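Local coordinates for amidase, hydantoinase/carbamoylase family (Burkholderia vietnamiensis, PDB 5I4M) that probably hydrolyses N-carbamoyl-L-amino acids, as a two-zinc amidase of the peptidase M20 family, at the interface of chains A and B. Numbering follows the deposited sequence. Chains: chain A/B, Amidase, hydantoinase/carbamoylase family.

Contact 1: the interface of chains A and B. Residues chain A 245, 292, 294, 297; chain B 108-110, 152.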
loop_
_atom_site.group_PDB
_atom_site.type_symbol
_atom_site.label_atom_id
_atom_site.label_comp_id
_atom_site.label_asym_id
_atom_site.label_seq_id
_atom_site.Cartn_x
_atom_site.Cartn_y
_atom_site.Cartn_z
ATOM N N GLU A 245 1.351 9.072 13.825
ATOM C CA GLU A 245 0.410 9.716 12.928
ATOM C C GLU A 245 -0.075 11.020 13.555
ATOM O O GLU A 245 -0.237 11.133 14.772
ATOM C CB GLU A 245 -0.762 8.785 12.592
ATOM C CG GLU A 245 -1.537 8.258 13.773
ATOM C CD GLU A 245 -0.954 6.969 14.331
ATOM O OE1 GLU A 245 -1.676 6.268 15.069
ATOM O OE2 GLU A 245 0.220 6.657 14.031
ATOM N N PRO A 292 -1.691 5.269 8.352
ATOM C CA PRO A 292 -2.982 4.733 7.906
ATOM C C PRO A 292 -3.239 4.914 6.415
ATOM O O PRO A 292 -4.296 4.513 5.941
ATOM C CB PRO A 292 -3.994 5.540 8.734
ATOM C CG PRO A 292 -3.332 6.871 8.908
ATOM C CD PRO A 292 -1.849 6.545 9.078
ATOM N N SER A 294 -3.707 7.700 4.712
ATOM C CA SER A 294 -4.666 8.765 4.440
ATOM C C SER A 294 -3.903 10.020 4.034
ATOM O O SER A 294 -2.916 10.381 4.679
ATOM C CB SER A 294 -5.542 9.037 5.667
ATOM O OG SER A 294 -6.462 10.089 5.409
ATOM N N VAL A 297 -2.898 12.655 6.685
ATOM C CA VAL A 297 -2.357 12.135 7.940
ATOM C C VAL A 297 -0.890 11.796 7.706
ATOM O O VAL A 297 -0.579 11.001 6.812
ATOM C CB VAL A 297 -3.117 10.882 8.421
ATOM C CG1 VAL A 297 -2.545 10.383 9.757
ATOM C CG2 VAL A 297 -4.619 11.166 8.545
ATOM N N GLN B 108 -11.107 10.618 10.287
ATOM C CA GLN B 108 -9.992 9.904 9.694
ATOM C C GLN B 108 -9.999 8.448 10.141
ATOM O O GLN B 108 -10.638 8.103 11.134
ATOM C CB GLN B 108 -8.675 10.555 10.122
ATOM C CG GLN B 108 -8.467 11.934 9.523
ATOM C CD GLN B 108 -8.096 11.858 8.059
ATOM O OE1 GLN B 108 -7.580 10.837 7.592
ATOM N NE2 GLN B 108 -8.356 12.928 7.327
ATOM N N PRO B 109 -9.255 7.577 9.451
ATOM C CA PRO B 109 -9.092 6.204 9.963
ATOM C C PRO B 109 -8.420 6.159 11.324
ATOM O O PRO B 109 -8.739 5.287 12.142
ATOM C CB PRO B 109 -8.226 5.531 8.889
ATOM C CG PRO B 109 -7.549 6.651 8.180
ATOM C CD PRO B 109 -8.563 7.761 8.163
ATOM N N THR B 110 -7.491 7.070 11.578
ATOM C CA THR B 110 -6.897 7.279 12.900
ATOM C C THR B 110 -7.502 8.508 13.566
ATOM O O THR B 110 -6.799 9.375 14.074
ATOM C CB THR B 110 -5.386 7.426 12.775
ATOM O OG1 THR B 110 -5.091 8.442 11.803
ATOM C CG2 THR B 110 -4.775 6.110 12.324
ATOM N N SER B 152 -10.636 12.012 3.032
ATOM C CA SER B 152 -9.784 10.832 3.157
ATOM C C SER B 152 -10.310 9.663 2.335
ATOM O O SER B 152 -9.573 9.076 1.540
ATOM C CB SER B 152 -9.674 10.406 4.620
ATOM O OG SER B 152 -8.925 9.211 4.736
#
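A:Ser294 meets B:Gln108 and B:Ser152 through its hydroxyl, which forms the polar part of this dimer contact. A:Ser294 OG donates to the side-chain amide oxygen B:Gln108 OE1 at 2.6 Å. The hydroxyl lies in the carbonyl plane, on a lone pair, with a C=O...donor angle of 138°. The same A:Ser294 OG is 2.7 Å from B:Ser152 OG; these two hydroxyls also hydrogen-bond, and either could be the donor. Two partners from chain B thus grip one hydroxyl of chain A. A:Ser294 OG is anti to its own backbone N (chi1 179°), which turns it toward both of them.

The methyl A:Val297 CG2 reaches the B:Gln108 amide from the opposite direction and lies 3.6 Å from its carbon CD. The methyl sits over one face of the amide, toward its oxygen. A:Pro292 and B:Thr110 cross at about a right angle. The ring carbon A:Pro292 CB is 3.7 Å from the methyl B:Thr110 CG2. It also lies 3.8 Å from B:Pro109 CG. A:Glu245 CG adds a looser contact to B:Thr110 CB at 4.1 Å.

A:Pro292 and A:Ser294 lie in the loop between strands 288-291 and 297-298, A:Val297 begins the latter strand, and A:Glu245 is in the loop before strand 246-247. All belong to the M20 dimerisation region. Chain B supplies loop 108-110, between strand 99-103 and helix 117-132, and B:Ser152 in the loop after strand 141-145.

Contact 2: the interface of chains A and B. Residues chain A 213-214, 309, 376-377, 403; chain B 247, 249-250.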
loop_
_atom_site.group_PDB
_atom_site.type_symbol
_atom_site.label_atom_id
_atom_site.label_comp_id
_atom_site.label_asym_id
_atom_site.label_seq_id
_atom_site.Cartn_x
_atom_site.Cartn_y
_atom_site.Cartn_z
ATOM N N GLU A 213 16.655 -17.456 -18.272
ATOM C CA GLU A 213 17.724 -16.724 -17.593
ATOM C C GLU A 213 17.186 -15.659 -16.635
ATOM O O GLU A 213 17.741 -15.457 -15.545
ATOM C CB GLU A 213 18.644 -16.071 -18.619
ATOM C CG GLU A 213 19.765 -15.280 -17.947
ATOM C CD GLU A 213 20.503 -14.380 -18.912
ATOM O OE1 GLU A 213 21.071 -13.369 -18.461
ATOM O OE2 GLU A 213 20.498 -14.672 -20.118
ATOM N N GLN A 214 16.136 -14.942 -17.047
ATOM C CA GLN A 214 15.566 -13.802 -16.331
ATOM C C GLN A 214 16.488 -12.590 -16.350
ATOM O O GLN A 214 16.300 -11.651 -15.568
ATOM C CB GLN A 214 15.192 -14.173 -14.891
ATOM C CG GLN A 214 14.230 -15.350 -14.843
ATOM C CD GLN A 214 13.882 -15.741 -13.432
ATOM O OE1 GLN A 214 14.719 -16.286 -12.718
ATOM N NE2 GLN A 214 12.642 -15.472 -13.021
ATOM N N ARG A 309 21.227 -8.964 -3.147
ATOM C CA ARG A 309 21.853 -10.133 -3.759
ATOM C C ARG A 309 23.268 -9.786 -4.203
ATOM O O ARG A 309 23.535 -8.657 -4.628
ATOM C CB ARG A 309 21.058 -10.633 -4.979
ATOM C CG ARG A 309 19.556 -10.562 -4.769
ATOM C CD ARG A 309 18.792 -11.122 -5.955
ATOM N NE ARG A 309 17.365 -10.976 -5.701
ATOM C CZ ARG A 309 16.432 -11.776 -6.199
ATOM N NH1 ARG A 309 16.775 -12.779 -7.005
ATOM N NH2 ARG A 309 15.164 -11.593 -5.861
ATOM N N GLY A 376 21.108 -15.228 -11.384
ATOM C CA GLY A 376 20.868 -14.037 -10.596
ATOM C C GLY A 376 19.653 -14.195 -9.707
ATOM O O GLY A 376 19.505 -13.490 -8.702
ATOM N N ALA A 377 18.765 -15.110 -10.079
ATOM C CA ALA A 377 17.613 -15.436 -9.252
ATOM C C ALA A 377 17.906 -16.667 -8.405
ATOM O O ALA A 377 18.872 -17.400 -8.641
ATOM C CB ALA A 377 16.373 -15.690 -10.114
ATOM N N HIS A 403 9.423 -11.367 -14.302
ATOM C CA HIS A 403 8.550 -10.753 -13.301
ATOM C C HIS A 403 7.793 -9.559 -13.879
ATOM O O HIS A 403 7.423 -8.625 -13.163
ATOM C CB HIS A 403 9.334 -10.387 -12.037
ATOM C CG HIS A 403 9.677 -11.593 -11.208
ATOM N ND1 HIS A 403 10.154 -11.518 -9.919
ATOM C CD2 HIS A 403 9.583 -12.915 -11.500
ATOM C CE1 HIS A 403 10.345 -12.742 -9.452
ATOM N NE2 HIS A 403 10.003 -13.609 -10.392
ATOM N N HIS B 247 12.437 -8.139 -12.623
ATOM C CA HIS B 247 12.942 -8.985 -11.549
ATOM C C HIS B 247 13.855 -8.193 -10.617
ATOM O O HIS B 247 14.730 -7.447 -11.065
ATOM C CB HIS B 247 13.703 -10.176 -12.126
ATOM C CG HIS B 247 13.706 -11.361 -11.221
ATOM N ND1 HIS B 247 14.338 -11.355 -9.995
ATOM C CD2 HIS B 247 13.112 -12.572 -11.337
ATOM C CE1 HIS B 247 14.150 -12.522 -9.403
ATOM N NE2 HIS B 247 13.410 -13.280 -10.198
ATOM N N GLY B 249 16.199 -9.398 -8.916
ATOM C CA GLY B 249 17.528 -9.938 -9.050
ATOM C C GLY B 249 18.222 -9.543 -10.343
ATOM O O GLY B 249 18.843 -8.478 -10.439
ATOM N N PRO B 250 18.121 -10.401 -11.373
ATOM C CA PRO B 250 18.958 -10.226 -12.569
ATOM C C PRO B 250 18.550 -9.112 -13.528
ATOM O O PRO B 250 18.977 -9.139 -14.685
ATOM C CB PRO B 250 18.870 -11.597 -13.261
ATOM C CG PRO B 250 17.635 -12.237 -12.717
ATOM C CD PRO B 250 17.477 -11.729 -11.328
#
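Strand 246-247 of chain B and the loop after it, with B:Gly249 and B:Pro250, enter a pocket of chain A. That pocket is lined by the loop after strand 206-212, strand 301-310, the loop after strand 370-375 and the loop carrying A:His403. This is the active-site region of an M20-family metallohydrolase. A:His403 is a zinc ligand. B:His247 is the family's histidine that reaches the neighbour's active site from the dimerisation domain. With A:Gln214 and A:Arg309 it belongs to the site where 3-phosphoglyceric acid is found, a ligand perhaps carried through purification or crystallisation.

The imidazoles of B:His247 and A:His403 stack, with centroids 3.8 Å apart and planes 23° from parallel. B:His247 CD2 lies over the centre of the A:His403 ring. A chi1 of -154° swings the B:His247 imidazole away from its backbone N and over A:His403. B:Pro250 CG lies over the opposite face, toward the rim. The ring's rotation is fixed from within chain B: the backbone amide B:Gly249 N donates to B:His247 ND1 at 2.9 Å, close to the ring plane.

A:Arg309 stands almost perpendicular to the histidine, its guanidinium plane 88° from the ring. A:Arg309 NH1 is 3.6 Å from B:His247 CE1. One guanidinium face is covered near its rim by B:Gly249 CA. A:Arg309 NH1 donates to the backbone carbonyl A:Gly376 O at 3.3 Å, which steadies the group.

A:Gln214 turns its amide steeply against the histidine ring, with A:Gln214 NE2 3.4 Å from B:His247 CD2. B:Pro250 CG packs against A:Gln214 CB at 3.8 Å. The methyl A:Ala377 CB touches B:His247 NE2, 3.8 Å away.

The C-alpha centres of contact 1 and contact 2 are about 37 Å apart. They have no residue in common, and the roles of the chains are exchanged. In contact 1 chain A reaches chain B from its dimerisation region; in contact 2 the corresponding region of chain B reaches chain A. A:Glu245 of contact 1 lies two positions before the counterpart of B:His247 in contact 2. The two-fold symmetry repeats each contact with the chains exchanged. Each subunit therefore places a histidine beside the other's zinc site, which suggests that the dimer completes both substrate pockets.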